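Minor structural protein 5 (Lactococcus phage Tuc2009, PDB 5E7T) is a minor structural protein of the phage particle, probably part of the baseplate, with a jelly-roll-like domain of the BppA type that may bind host saccharides. Local coordinates at residues B[93-98]-B[174-179]; B[54-59]-B[159-164]. All coordinates share one frame; numbering follows the deposited sequence.

Contact 1 of 2, residues B[93-98]-B[174-179]; sequences MFTSWN and TIRVRN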
loop_
_atom_site.group_PDB
_atom_site.type_symbol
_atom_site.label_atom_id
_atom_site.label_comp_id
_atom_site.label_asym_id
_atom_site.label_seq_id
_atom_site.Cartn_x
_atom_site.Cartn_y
_atom_site.Cartn_z
ATOM N N MET B 93 -56.346 -25.714 18.980
ATOM C CA MET B 93 -56.707 -26.942 19.690
ATOM C C MET B 93 -56.444 -26.835 21.163
ATOM O O MET B 93 -55.352 -26.439 21.558
ATOM C CB MET B 93 -55.978 -28.148 19.109
ATOM C CG MET B 93 -56.029 -29.376 19.962
ATOM S SD MET B 93 -55.750 -30.795 18.929
ATOM C CE MET B 93 -55.229 -31.853 20.099
ATOM N N PHE B 94 -57.436 -27.207 21.976
ATOM C CA PHE B 94 -57.281 -27.152 23.411
ATOM C C PHE B 94 -57.107 -28.556 23.889
ATOM O O PHE B 94 -58.021 -29.375 23.736
ATOM C CB PHE B 94 -58.487 -26.467 24.075
ATOM C CG PHE B 94 -58.617 -25.001 23.736
ATOM C CD1 PHE B 94 -59.187 -24.593 22.529
ATOM C CD2 PHE B 94 -58.169 -24.024 24.617
ATOM C CE1 PHE B 94 -59.335 -23.240 22.232
ATOM C CE2 PHE B 94 -58.292 -22.675 24.302
ATOM C CZ PHE B 94 -58.881 -22.292 23.117
ATOM N N THR B 95 -55.916 -28.847 24.437
ATOM C CA THR B 95 -55.578 -30.175 24.931
ATOM C C THR B 95 -55.897 -30.335 26.413
ATOM O O THR B 95 -55.990 -31.464 26.909
ATOM C CB THR B 95 -54.145 -30.511 24.590
ATOM O OG1 THR B 95 -53.274 -29.677 25.333
ATOM C CG2 THR B 95 -53.849 -30.329 23.139
ATOM N N SER B 96 -56.067 -29.211 27.116
ATOM C CA SER B 96 -56.355 -29.154 28.551
ATOM C C SER B 96 -57.083 -27.864 28.843
ATOM O O SER B 96 -56.677 -26.820 28.337
ATOM C CB SER B 96 -55.054 -29.220 29.354
ATOM O OG SER B 96 -55.100 -28.498 30.573
ATOM N N TRP B 97 -58.147 -27.923 29.645
ATOM C CA TRP B 97 -58.929 -26.741 30.017
ATOM C C TRP B 97 -59.321 -26.843 31.498
ATOM O O TRP B 97 -60.287 -27.524 31.835
ATOM C CB TRP B 97 -60.146 -26.582 29.086
ATOM C CG TRP B 97 -61.030 -25.411 29.404
ATOM C CD1 TRP B 97 -62.110 -25.403 30.229
ATOM C CD2 TRP B 97 -60.911 -24.077 28.883
ATOM N NE1 TRP B 97 -62.633 -24.131 30.312
ATOM C CE2 TRP B 97 -61.921 -23.301 29.487
ATOM C CE3 TRP B 97 -60.027 -23.457 27.990
ATOM C CZ2 TRP B 97 -62.112 -21.957 29.181
ATOM C CZ3 TRP B 97 -60.205 -22.121 27.700
ATOM C CH2 TRP B 97 -61.236 -21.382 28.294
ATOM N N ASN B 98 -58.539 -26.204 32.380
ATOM C CA ASN B 98 -58.754 -26.227 33.832
ATOM C C ASN B 98 -59.160 -24.871 34.338
ATOM O O ASN B 98 -58.340 -24.134 34.878
ATOM C CB ASN B 98 -57.527 -26.773 34.589
ATOM C CG ASN B 98 -56.929 -28.035 33.987
ATOM O OD1 ASN B 98 -55.855 -27.998 33.363
ATOM N ND2 ASN B 98 -57.619 -29.172 34.142
ATOM N N THR B 174 -54.210 -25.261 27.920
ATOM C CA THR B 174 -53.103 -25.513 27.010
ATOM C C THR B 174 -53.711 -25.481 25.647
ATOM O O THR B 174 -54.755 -26.094 25.429
ATOM C CB THR B 174 -52.390 -26.796 27.353
ATOM O OG1 THR B 174 -52.089 -26.787 28.758
ATOM C CG2 THR B 174 -51.140 -26.960 26.561
ATOM N N ILE B 175 -53.125 -24.677 24.764
ATOM C CA ILE B 175 -53.610 -24.423 23.413
ATOM C C ILE B 175 -52.530 -24.682 22.396
ATOM O O ILE B 175 -51.360 -24.375 22.634
ATOM C CB ILE B 175 -54.193 -22.979 23.297
ATOM C CG1 ILE B 175 -54.944 -22.756 21.957
ATOM C CG2 ILE B 175 -53.138 -21.890 23.563
ATOM C CD1 ILE B 175 -55.577 -21.367 21.759
ATOM N N ARG B 176 -52.926 -25.247 21.262
ATOM C CA ARG B 176 -52.050 -25.502 20.140
ATOM C C ARG B 176 -52.488 -24.574 19.032
ATOM O O ARG B 176 -53.688 -24.438 18.799
ATOM C CB ARG B 176 -52.118 -26.957 19.729
ATOM C CG ARG B 176 -51.390 -27.825 20.724
ATOM C CD ARG B 176 -51.514 -29.271 20.375
ATOM N NE ARG B 176 -50.694 -30.098 21.250
ATOM C CZ ARG B 176 -50.579 -31.413 21.124
ATOM N NH1 ARG B 176 -51.215 -32.050 20.148
ATOM N NH2 ARG B 176 -49.822 -32.103 21.965
ATOM N N VAL B 177 -51.543 -23.853 18.427
ATOM C CA VAL B 177 -51.851 -22.907 17.367
ATOM C C VAL B 177 -51.133 -23.371 16.108
ATOM O O VAL B 177 -49.914 -23.505 16.115
ATOM C CB VAL B 177 -51.485 -21.473 17.790
ATOM C CG1 VAL B 177 -51.558 -20.514 16.616
ATOM C CG2 VAL B 177 -52.370 -20.994 18.938
ATOM N N ARG B 178 -51.908 -23.682 15.052
ATOM C CA ARG B 178 -51.452 -24.190 13.757
ATOM C C ARG B 178 -51.873 -23.232 12.625
ATOM O O ARG B 178 -52.980 -22.703 12.633
ATOM C CB ARG B 178 -52.032 -25.595 13.528
ATOM C CG ARG B 178 -51.756 -26.195 12.166
ATOM C CD ARG B 178 -52.345 -27.581 12.075
ATOM N NE ARG B 178 -53.690 -27.589 11.504
ATOM C CZ ARG B 178 -54.477 -28.660 11.485
ATOM N NH1 ARG B 178 -54.064 -29.806 12.005
ATOM N NH2 ARG B 178 -55.687 -28.592 10.947
ATOM N N ASN B 179 -50.967 -23.030 11.662
ATOM C CA ASN B 179 -51.096 -22.198 10.472
ATOM C C ASN B 179 -51.786 -20.822 10.701
ATOM O O ASN B 179 -52.761 -20.496 9.998
ATOM C CB ASN B 179 -51.776 -22.966 9.361
ATOM C CG ASN B 179 -51.199 -24.309 8.997
ATOM O OD1 ASN B 179 -51.954 -25.213 8.618
ATOM N ND2 ASN B 179 -49.871 -24.468 9.042
#
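Phe-94 and Ile-175 pack side by side on the buried face of an antiparallel strand pair. Their positions form a non-hydrogen-bonded pair. Ile-175 has CG1 anti to the backbone N (chi1 -170°), which sets it over one face of the ring, a CH-pi contact 4.2 Å from the Phe-94 centroid and offset toward the rim. CD1 of Ile-175 reaches Phe-94 CZ at 3.7 Å. A flat ring offers a face on which the extended Ile-175 can lie, and Phe-108 touches the Phe-94 side chain from the facing sheet. Met-93 and Arg-176 form the hydrogen-bonded pair beside it: Met-93 O accepts from Arg-176 N at 2.7 Å, and Met-93 N donates back to Arg-176 O. A beta bulge then shifts the register by one; Thr-174 O accepts from Thr-95 N, while Thr-174 N donates to Ser-96 O. The other face is mixed and partly exposed. There Met-93 CE lies 4.0 Å from NH1 of the extended Arg-176. Thr-95 CG2 lies over one face of the Arg-176 guanidinium, toward its rim, the two side chains crossing at about a right angle. The chemistry implies one apolar face and one mixed, where Met-93 is buried beside Arg-176, whose charge Glu-55 meets, and Thr-95, Ser-96 and Thr-174 are partly exposed.

Contact 2 of 2, residues B[54-59]-B[159-164]; sequences GEVTMK and AILNVG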
loop_
_atom_site.group_PDB
_atom_site.type_symbol
_atom_site.label_atom_id
_atom_site.label_comp_id
_atom_site.label_asym_id
_atom_site.label_seq_id
_atom_site.Cartn_x
_atom_site.Cartn_y
_atom_site.Cartn_z
ATOM N N GLY B 54 -47.557 -24.637 17.452
ATOM C CA GLY B 54 -46.966 -24.117 18.671
ATOM C C GLY B 54 -47.875 -24.422 19.845
ATOM O O GLY B 54 -49.097 -24.291 19.726
ATOM N N GLU B 55 -47.297 -24.856 20.974
ATOM C CA GLU B 55 -48.042 -25.170 22.191
ATOM C C GLU B 55 -47.679 -24.149 23.249
ATOM O O GLU B 55 -46.510 -23.782 23.362
ATOM C CB GLU B 55 -47.742 -26.608 22.685
ATOM C CG GLU B 55 -48.804 -27.178 23.617
ATOM C CD GLU B 55 -48.467 -28.508 24.260
ATOM O OE1 GLU B 55 -49.157 -29.505 23.950
ATOM O OE2 GLU B 55 -47.547 -28.544 25.109
ATOM N N VAL B 56 -48.677 -23.672 24.001
ATOM C CA VAL B 56 -48.500 -22.674 25.059
ATOM C C VAL B 56 -49.608 -22.851 26.082
ATOM O O VAL B 56 -50.743 -23.167 25.721
ATOM C CB VAL B 56 -48.389 -21.210 24.518
ATOM C CG1 VAL B 56 -49.730 -20.683 24.009
ATOM C CG2 VAL B 56 -47.790 -20.266 25.556
ATOM N N THR B 57 -49.263 -22.648 27.353
ATOM C CA THR B 57 -50.138 -22.812 28.506
ATOM C C THR B 57 -50.319 -21.470 29.198
ATOM O O THR B 57 -49.350 -20.850 29.612
ATOM C CB THR B 57 -49.528 -23.877 29.424
ATOM O OG1 THR B 57 -49.218 -25.058 28.669
ATOM C CG2 THR B 57 -50.387 -24.201 30.595
ATOM N N MET B 58 -51.552 -21.029 29.310
ATOM C CA MET B 58 -51.911 -19.774 29.941
ATOM C C MET B 58 -52.470 -20.089 31.323
ATOM O O MET B 58 -53.404 -20.886 31.420
ATOM C CB MET B 58 -52.950 -19.046 29.096
ATOM C CG MET B 58 -52.638 -19.029 27.619
ATOM S SD MET B 58 -51.534 -17.693 27.223
ATOM C CE MET B 58 -52.641 -16.567 26.564
ATOM N N LYS B 59 -51.883 -19.476 32.391
ATOM C CA LYS B 59 -52.193 -19.695 33.816
ATOM C C LYS B 59 -52.228 -18.361 34.569
ATOM O O LYS B 59 -51.294 -17.564 34.479
ATOM C CB LYS B 59 -51.080 -20.578 34.416
ATOM C CG LYS B 59 -51.419 -21.373 35.659
ATOM C CD LYS B 59 -50.349 -22.447 35.833
ATOM C CE LYS B 59 -50.453 -23.227 37.116
ATOM N NZ LYS B 59 -50.013 -22.433 38.304
ATOM N N ALA B 159 -48.659 -6.447 19.560
ATOM C CA ALA B 159 -49.324 -7.639 19.025
ATOM C C ALA B 159 -49.223 -8.701 20.092
ATOM O O ALA B 159 -48.111 -9.090 20.451
ATOM C CB ALA B 159 -48.647 -8.109 17.760
ATOM N N ILE B 160 -50.371 -9.116 20.670
ATOM C CA ILE B 160 -50.353 -10.107 21.746
ATOM C C ILE B 160 -51.424 -11.173 21.627
ATOM O O ILE B 160 -52.486 -10.955 21.027
ATOM C CB ILE B 160 -50.419 -9.440 23.155
ATOM C CG1 ILE B 160 -51.670 -8.566 23.339
ATOM C CG2 ILE B 160 -49.160 -8.681 23.485
ATOM C CD1 ILE B 160 -51.981 -8.209 24.715
ATOM N N LEU B 161 -51.148 -12.320 22.257
ATOM C CA LEU B 161 -52.097 -13.391 22.490
ATOM C C LEU B 161 -52.409 -13.146 23.965
ATOM O O LEU B 161 -51.504 -13.266 24.806
ATOM C CB LEU B 161 -51.490 -14.788 22.293
ATOM C CG LEU B 161 -52.264 -15.950 22.923
ATOM C CD1 LEU B 161 -53.588 -16.160 22.276
ATOM C CD2 LEU B 161 -51.480 -17.221 22.847
ATOM N N ASN B 162 -53.662 -12.752 24.268
ATOM C CA ASN B 162 -54.096 -12.419 25.610
ATOM C C ASN B 162 -55.288 -13.236 26.068
ATOM O O ASN B 162 -56.111 -13.647 25.250
ATOM C CB ASN B 162 -54.459 -10.949 25.620
ATOM C CG ASN B 162 -54.758 -10.346 26.962
ATOM O OD1 ASN B 162 -55.926 -10.181 27.334
ATOM N ND2 ASN B 162 -53.712 -9.905 27.666
ATOM N N VAL B 163 -55.387 -13.438 27.392
ATOM C CA VAL B 163 -56.492 -14.067 28.121
ATOM C C VAL B 163 -56.495 -13.500 29.539
ATOM O O VAL B 163 -55.432 -13.151 30.055
ATOM C CB VAL B 163 -56.528 -15.617 28.087
ATOM C CG1 VAL B 163 -55.411 -16.225 28.905
ATOM C CG2 VAL B 163 -57.885 -16.152 28.557
ATOM N N GLY B 164 -57.685 -13.386 30.123
ATOM C CA GLY B 164 -57.893 -12.891 31.469
ATOM C C GLY B 164 -58.645 -13.890 32.304
ATOM O O GLY B 164 -59.720 -14.348 31.914
#
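Met-58 and Val-163 meet across the interior of a beta sandwich, where strands 53-60 and 157-166 belong to the two facing sheets. The short segments run in roughly the same direction, 34° apart, with their axes 8.3 Å from each other at closest approach. No hydrogen bond joins them, and the contact is made almost entirely by apolar side chains. The main bump is the methyl end of Met-58. Its chain bends at chi2 (-84°) and again at chi3 (-102°), which turns CE into the hollow between Leu-161 and Val-163. On one side CE lies 3.7 Å from Leu-161 CG; on the other, Val-163 CG1 touches both Met-58 CE and the root of the same side chain at CB. A flexible, unbranched thioether suits this task because it can fold to follow the surface offered by two branched neighbours. Val-56 meets Leu-161 tip to tip, CG1 to CD2; the compact beta-branched valine suits a strand, and the longer leucine spans the gap. Met-110 and Phe-108, on strand 104-114, continue the apolar layer beside Leu-161 and Val-163 respectively, while Ile-175 and Phe-173 do so beside Val-56 and Met-58. Leu-161 CD2 is shared between the two residues facing it, 3.9 Å from Met-58 CE and 4.0 Å from Val-56 CG1.

In the fold
Of the four strands that make the contacts, 53-60 comes first, and its partner in contact 2 arrives 100 residues later. Strand 85-98 follows before that loop is closed by strand 157-166, and contact 1 then closes its own loop, its segments 76 residues apart, when strand 171-184 returns. The two closures therefore cross rather than nest. Contact 1 joins neighbouring strands within the five-stranded sheet, whereas contact 2 ties that sheet to the four-stranded one facing it. Strand 171-184 also borders strand 53-60, where probable backbone hydrogen bonds link Ile-175 N to Val-56 O and Val-177 N to Gly-54 O. The contact centres lie about 10 Å apart.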